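Local atomic coordinates of serine-tRNA ligase (Naegleria fowleri, PDB entry 6BLJ), a protein that probably charges tRNA(Ser) with serine in the cytoplasm by way of a seryl-adenylate, and holds AMP in its class II synthetase core. Residues E392-G397 and G401-E406; R405-C410 and T448-C453. All blocks are in the same frame, centred on the assembly; numbering follows the deposited sequence. Where two conformers were deposited one is given.

Contact 1 (E392-G397 and G401-E406); sequences EAWFPG and GNEYRE
Tyr-404 and Glu-392 lie on the same face of an antiparallel beta hairpin, where the tyrosine ring also meets Trp-394. Trp-394 CE3 sits 3.6 Å from Tyr-404 CE2, over one face of the tyrosine ring and toward its rim; the six-membered ring of the tryptophan is inclined at 57°, an oblique pair. At the edge of the tyrosine ring, CD1 lies 3.5 Å from the carbonyl Glu-392 O. Trp-394, its ring swung away from its own backbone N (chi1 177°), runs alongside Glu-403, whose CB packs 3.4 Å from Trp-394 CZ3. Glu-392 CG lies 3.9 Å from Glu-406 N; beyond it the chain runs out extended to a salt bridge with Arg-372. Ala-393 and Arg-405 form the hydrogen-bonded pair, Ala-393 N to Arg-405 O 2.8 Å and Arg-405 N to Ala-393 O 3.0 Å. Past the strand end, Phe-395 N gives a further bond to Glu-403 O (2.7 Å), and the Phe-395 ring reaches Arg-405 CB on the other face. The hairpin joins strands 387-394 and 404-412 of the class II core; strand 371-375 flanks 387-394 in the sheet, while helix 448-458 packs against Ala-393 and Phe-395.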
loop_
_atom_site.group_PDB
_atom_site.type_symbol
_atom_site.label_atom_id
_atom_site.label_comp_id
_atom_site.label_asym_id
_atom_site.label_seq_id
_atom_site.Cartn_x
_atom_site.Cartn_y
_atom_site.Cartn_z
ATOM N N GLU A 392 -25.825 -1.671 17.929
ATOM C CA GLU A 392 -26.269 -0.903 16.773
ATOM C C GLU A 392 -27.318 0.091 17.249
ATOM O O GLU A 392 -28.337 -0.310 17.823
ATOM C CB GLU A 392 -26.839 -1.816 15.681
ATOM C CG GLU A 392 -25.819 -2.832 15.107
ATOM C CD GLU A 392 -26.417 -3.698 14.005
ATOM O OE1 GLU A 392 -27.669 -3.769 13.883
ATOM O OE2 GLU A 392 -25.639 -4.343 13.290
ATOM N N ALA A 393 -27.071 1.377 17.018
ATOM C CA ALA A 393 -27.963 2.426 17.486
ATOM C C ALA A 393 -28.940 2.842 16.393
ATOM O O ALA A 393 -28.701 2.650 15.200
ATOM C CB ALA A 393 -27.172 3.646 17.957
ATOM N N TRP A 394 -30.047 3.429 16.839
ATOM C CA TRP A 394 -31.113 3.930 15.977
ATOM C C TRP A 394 -30.739 5.277 15.357
ATOM O O TRP A 394 -30.400 6.227 16.071
ATOM C CB TRP A 394 -32.383 4.062 16.828
ATOM C CG TRP A 394 -33.603 4.619 16.185
ATOM C CD1 TRP A 394 -34.195 5.830 16.454
ATOM C CD2 TRP A 394 -34.421 3.985 15.193
ATOM N NE1 TRP A 394 -35.326 5.986 15.680
ATOM C CE2 TRP A 394 -35.482 4.871 14.895
ATOM C CE3 TRP A 394 -34.354 2.758 14.518
ATOM C CZ2 TRP A 394 -36.475 4.562 13.962
ATOM C CZ3 TRP A 394 -35.340 2.455 13.586
ATOM C CH2 TRP A 394 -36.389 3.358 13.320
ATOM N N PHE A 395 -30.844 5.370 14.030
ATOM C CA PHE A 395 -30.614 6.604 13.282
ATOM C C PHE A 395 -31.909 6.989 12.572
ATOM O O PHE A 395 -32.163 6.537 11.444
ATOM C CB PHE A 395 -29.468 6.439 12.272
ATOM C CG PHE A 395 -28.089 6.461 12.888
ATOM C CD1 PHE A 395 -27.565 5.331 13.498
ATOM C CD2 PHE A 395 -27.313 7.615 12.847
ATOM C CE1 PHE A 395 -26.297 5.350 14.052
ATOM C CE2 PHE A 395 -26.033 7.642 13.397
ATOM C CZ PHE A 395 -25.523 6.503 14.002
ATOM N N PRO A 396 -32.770 7.807 13.197
ATOM C CA PRO A 396 -34.099 8.079 12.604
ATOM C C PRO A 396 -34.056 8.864 11.298
ATOM O O PRO A 396 -35.078 8.929 10.596
ATOM C CB PRO A 396 -34.830 8.883 13.700
ATOM C CG PRO A 396 -33.719 9.523 14.511
ATOM C CD PRO A 396 -32.561 8.515 14.478
ATOM N N GLY A 397 -32.934 9.481 10.961
ATOM C CA GLY A 397 -32.816 10.136 9.681
ATOM C C GLY A 397 -32.246 9.278 8.571
ATOM O O GLY A 397 -32.079 9.780 7.458
ATOM N N GLY A 401 -34.370 1.274 5.639
ATOM C CA GLY A 401 -33.640 0.041 5.838
ATOM C C GLY A 401 -32.284 0.175 6.501
ATOM O O GLY A 401 -31.725 -0.841 6.926
ATOM N N ASN A 402 -31.741 1.385 6.631
ATOM C CA ASN A 402 -30.411 1.573 7.199
ATOM C C ASN A 402 -30.458 2.226 8.575
ATOM O O ASN A 402 -29.501 2.898 8.974
ATOM C CB ASN A 402 -29.532 2.407 6.271
ATOM C CG ASN A 402 -29.316 1.749 4.928
ATOM O OD1 ASN A 402 -28.805 0.631 4.846
ATOM N ND2 ASN A 402 -29.697 2.448 3.861
ATOM N N GLU A 403 -31.549 2.022 9.317
ATOM C CA GLU A 403 -31.775 2.793 10.537
ATOM C C GLU A 403 -30.909 2.339 11.710
ATOM O O GLU A 403 -30.576 3.160 12.569
ATOM C CB GLU A 403 -33.257 2.739 10.925
ATOM C CG GLU A 403 -34.191 3.424 9.934
ATOM C CD GLU A 403 -34.642 2.506 8.799
ATOM O OE1 GLU A 403 -34.286 1.308 8.812
ATOM O OE2 GLU A 403 -35.336 2.994 7.886
ATOM N N TYR A 404 -30.554 1.059 11.788
ATOM C CA TYR A 404 -29.692 0.554 12.857
ATOM C C TYR A 404 -28.263 0.426 12.337
ATOM O O TYR A 404 -28.011 -0.346 11.404
ATOM C CB TYR A 404 -30.196 -0.788 13.392
ATOM C CG TYR A 404 -31.324 -0.648 14.391
ATOM C CD1 TYR A 404 -31.066 -0.194 15.682
ATOM C CD2 TYR A 404 -32.642 -0.942 14.044
ATOM C CE1 TYR A 404 -32.082 -0.039 16.617
ATOM C CE2 TYR A 404 -33.690 -0.791 14.991
ATOM C CZ TYR A 404 -33.380 -0.331 16.272
ATOM O OH TYR A 404 -34.343 -0.153 17.235
ATOM N N ARG A 405 -27.325 1.168 12.944
ATOM C CA ARG A 405 -25.927 1.126 12.538
ATOM C C ARG A 405 -25.030 0.936 13.752
ATOM O O ARG A 405 -25.298 1.482 14.829
ATOM C CB ARG A 405 -25.518 2.405 11.789
ATOM C CG ARG A 405 -26.327 2.685 10.513
ATOM C CD ARG A 405 -26.152 1.615 9.435
ATOM N NE ARG A 405 -24.764 1.468 8.977
ATOM C CZ ARG A 405 -24.171 2.219 8.045
ATOM N NH1 ARG A 405 -24.816 3.215 7.437
ATOM N NH2 ARG A 405 -22.913 1.971 7.718
ATOM N N GLU A 406 -23.940 0.194 13.542
ATOM C CA GLU A 406 -23.028 -0.129 14.629
ATOM C C GLU A 406 -22.381 1.129 15.208
ATOM O O GLU A 406 -21.903 2.007 14.480
ATOM C CB GLU A 406 -21.959 -1.118 14.136
ATOM C CG GLU A 406 -20.912 -0.558 13.187
ATOM C CD GLU A 406 -21.394 -0.391 11.750
ATOM O OE1 GLU A 406 -22.585 -0.650 11.468
ATOM O OE2 GLU A 406 -20.564 0.007 10.895
#

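Contact 2 (R405-C410 and T448-C453); sequences RELVSC and TSRTLC. With AMP (adenosine monophosphate), chain D.
Arg-450 reaches from its helix to Glu-406 on the strand and grips it with a single nitrogen. NH1 donates to the backbone Glu-406 O at 3.1 Å, nearly straight (166°) and in the guanidinium plane. In the conformer described here, the same NH1 makes a salt bridge to Glu-406 OE2, also 3.1 Å long but more bent (136°), approaching from above the carboxylate plane, which stands nearly perpendicular to the guanidinium. The arginine chain leaves the helix stretched out as far as CD and then turns at chi3 (-65°), which carries NH1 to the strand; on the way its CG passes 3.5 Å from Leu-407 CD2. Arg-450 NE is satisfied by Phe-328 O, and the Phe-328 ring makes a cation-pi contact, so the guanidinium is held from several directions. AMP C2' lies over one guanidinium face, 3.6 Å from Arg-450 NH1.

Leu-407 O accepts twice: from AMP O2' at 2.8 Å and from a water, which also bonds Thr-451 OG1 at 2.9 Å and thereby bridges strand and helix. Thr-451 OG1 is bonded as well to Thr-446 and Ala-447 O. Farther along the strand, Ser-409 OG donates to the phosphate oxygen AMP O3P at 2.6 Å, so strand 404-412 meets both ribose and phosphate. A classic beta bulge sets Leu-407 and Val-408 together opposite Leu-391. Strand 404-412 lies between strands 387-394 and 436-447, with helix 348-366 against Leu-407 and Val-408; helix 448-458 directly follows strand 436-447 and packs on helix 220-238 through Thr-451 and Leu-452.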
loop_
_atom_site.group_PDB
_atom_site.type_symbol
_atom_site.label_atom_id
_atom_site.label_comp_id
_atom_site.label_asym_id
_atom_site.label_seq_id
_atom_site.Cartn_x
_atom_site.Cartn_y
_atom_site.Cartn_z
ATOM N N ARG A 405 -27.325 1.168 12.944
ATOM C CA ARG A 405 -25.927 1.126 12.538
ATOM C C ARG A 405 -25.030 0.936 13.752
ATOM O O ARG A 405 -25.298 1.482 14.829
ATOM C CB ARG A 405 -25.518 2.405 11.789
ATOM C CG ARG A 405 -26.327 2.685 10.513
ATOM C CD ARG A 405 -26.152 1.615 9.435
ATOM N NE ARG A 405 -24.764 1.468 8.977
ATOM C CZ ARG A 405 -24.171 2.219 8.045
ATOM N NH1 ARG A 405 -24.816 3.215 7.437
ATOM N NH2 ARG A 405 -22.913 1.971 7.718
ATOM N N GLU A 406 -23.940 0.194 13.542
ATOM C CA GLU A 406 -23.028 -0.129 14.629
ATOM C C GLU A 406 -22.381 1.129 15.208
ATOM O O GLU A 406 -21.903 2.007 14.480
ATOM C CB GLU A 406 -21.959 -1.118 14.136
ATOM C CG GLU A 406 -20.912 -0.558 13.187
ATOM C CD GLU A 406 -21.394 -0.391 11.750
ATOM O OE1 GLU A 406 -22.585 -0.650 11.468
ATOM O OE2 GLU A 406 -20.564 0.007 10.895
ATOM N N LEU A 407 -22.397 1.218 16.539
ATOM C CA LEU A 407 -21.672 2.218 17.317
ATOM C C LEU A 407 -20.575 1.604 18.174
ATOM O O LEU A 407 -19.635 2.314 18.560
ATOM C CB LEU A 407 -22.618 2.969 18.277
ATOM C CG LEU A 407 -23.532 4.070 17.764
ATOM C CD1 LEU A 407 -24.107 4.874 18.939
ATOM C CD2 LEU A 407 -22.737 4.948 16.850
ATOM N N VAL A 408 -20.711 0.322 18.511
ATOM C CA VAL A 408 -19.871 -0.378 19.482
ATOM C C VAL A 408 -19.609 -1.783 18.966
ATOM O O VAL A 408 -20.515 -2.438 18.443
ATOM C CB VAL A 408 -20.549 -0.440 20.867
ATOM C CG1 VAL A 408 -19.872 -1.490 21.768
ATOM C CG2 VAL A 408 -20.546 0.933 21.532
ATOM N N SER A 409 -18.368 -2.242 19.100
ATOM C CA SER A 409 -18.038 -3.653 18.985
ATOM C C SER A 409 -17.323 -4.098 20.258
ATOM O O SER A 409 -16.500 -3.360 20.819
ATOM C CB SER A 409 -17.170 -3.910 17.746
ATOM O OG SER A 409 -15.942 -3.233 17.894
ATOM N N CYS A 410 -17.646 -5.309 20.708
ATOM C CA CYS A 410 -17.141 -5.872 21.959
ATOM C C CYS A 410 -16.724 -7.307 21.675
ATOM O O CYS A 410 -17.550 -8.101 21.216
ATOM C CB CYS A 410 -18.227 -5.815 23.044
ATOM S SG CYS A 410 -17.861 -6.626 24.627
ATOM N N THR A 448 -16.554 9.216 19.000
ATOM C CA THR A 448 -17.412 10.371 19.254
ATOM C C THR A 448 -18.025 10.967 17.988
ATOM O O THR A 448 -19.160 11.442 18.050
ATOM C CB THR A 448 -16.659 11.439 20.065
ATOM O OG1 THR A 448 -15.496 11.879 19.345
ATOM C CG2 THR A 448 -16.239 10.872 21.439
ATOM N N SER A 449 -17.342 10.942 16.831
ATOM C CA SER A 449 -17.956 11.552 15.644
ATOM C C SER A 449 -19.223 10.804 15.223
ATOM O O SER A 449 -20.246 11.431 14.912
ATOM C CB SER A 449 -16.941 11.654 14.494
ATOM O OG SER A 449 -16.751 10.438 13.771
ATOM N N ARG A 450 -19.200 9.466 15.258
ATOM C CA ARG A 450 -20.406 8.705 14.929
ATOM C C ARG A 450 -21.461 8.796 16.041
ATOM O O ARG A 450 -22.666 8.775 15.756
ATOM C CB ARG A 450 -20.054 7.242 14.637
ATOM C CG ARG A 450 -21.220 6.393 14.083
ATOM C CD ARG A 450 -20.776 4.985 13.696
ATOM N NE ARG A 450 -19.826 5.006 12.579
ATOM C CZ ARG A 450 -19.407 3.917 11.943
ATOM N NH1 ARG A 450 -19.872 2.715 12.305
ATOM N NH2 ARG A 450 -18.558 4.033 10.923
ATOM N N THR A 451 -21.042 8.838 17.314
ATOM C CA THR A 451 -22.011 9.048 18.391
ATOM C C THR A 451 -22.655 10.432 18.287
ATOM O O THR A 451 -23.859 10.576 18.529
ATOM C CB THR A 451 -21.348 8.828 19.764
ATOM O OG1 THR A 451 -20.915 7.465 19.880
ATOM C CG2 THR A 451 -22.302 9.127 20.930
ATOM N N LEU A 452 -21.883 11.456 17.878
ATOM C CA LEU A 452 -22.463 12.785 17.637
ATOM C C LEU A 452 -23.501 12.755 16.517
ATOM O O LEU A 452 -24.542 13.410 16.617
ATOM C CB LEU A 452 -21.384 13.820 17.280
ATOM C CG LEU A 452 -20.413 14.393 18.324
ATOM C CD1 LEU A 452 -19.448 15.365 17.634
ATOM C CD2 LEU A 452 -21.157 15.088 19.491
ATOM N N CYS A 453 -23.225 12.027 15.428
ATOM C CA CYS A 453 -24.248 11.835 14.392
ATOM C C CYS A 453 -25.536 11.251 14.973
ATOM O O CYS A 453 -26.644 11.661 14.608
ATOM C CB CYS A 453 -23.718 10.906 13.304
ATOM S SG CYS A 453 -22.358 11.613 12.350
HETATM P P AMP D . -14.117 -1.351 15.038
HETATM O O1P AMP D . -14.068 -1.508 13.518
HETATM O O2P AMP D . -12.851 -1.208 15.785
HETATM O O3P AMP D . -15.007 -2.450 15.603
HETATM O "O5'" AMP D . -14.921 0.002 15.287
HETATM C "C5'" AMP D . -15.299 0.409 16.595
HETATM C "C4'" AMP D . -16.237 1.596 16.535
HETATM O "O4'" AMP D . -15.516 2.771 16.084
HETATM C "C3'" AMP D . -17.384 1.465 15.556
HETATM O "O3'" AMP D . -18.476 0.740 16.091
HETATM C "C2'" AMP D . -17.719 2.908 15.226
HETATM O "O2'" AMP D . -18.500 3.475 16.264
HETATM C "C1'" AMP D . -16.337 3.556 15.250
HETATM N N9 AMP D . -15.711 3.643 13.908
HETATM C C8 AMP D . -15.095 2.623 13.231
HETATM N N7 AMP D . -14.617 2.973 12.057
HETATM C C5 AMP D . -14.938 4.318 11.958
HETATM C C6 AMP D . -14.709 5.278 10.951
HETATM N N6 AMP D . -14.027 5.032 9.819
HETATM N N1 AMP D . -15.190 6.523 11.150
HETATM C C2 AMP D . -15.829 6.792 12.295
HETATM N N3 AMP D . -16.081 5.980 13.326
HETATM C C4 AMP D . -15.617 4.746 13.093
HETATM O O HOH W 1 -19.637 4.914 19.487
#

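Contacts 1 and 2 lie with their centres about 10 Å apart in the class II core, in one sheet, where strands 387-394 and 404-412 are neighbours. They share Arg-405 and Glu-406 on strand 404-412: the hairpin of contact 1 comes first along the chain, the strand then runs on into contact 2, and segment 448-453, the start of helix 448-458, joins it after a further 37 residues. The two also touch directly, Ala-393 CB lying 3.4 Å from Leu-407 CD1 and Phe-395 CZ 4.0 Å from Arg-450 O. The hairpin end is thus packed against the helix that supplies Arg-450, and one continuous strand links that end to the AMP pocket, whose wall includes Glu-406, Leu-407, Val-408 and Ser-409.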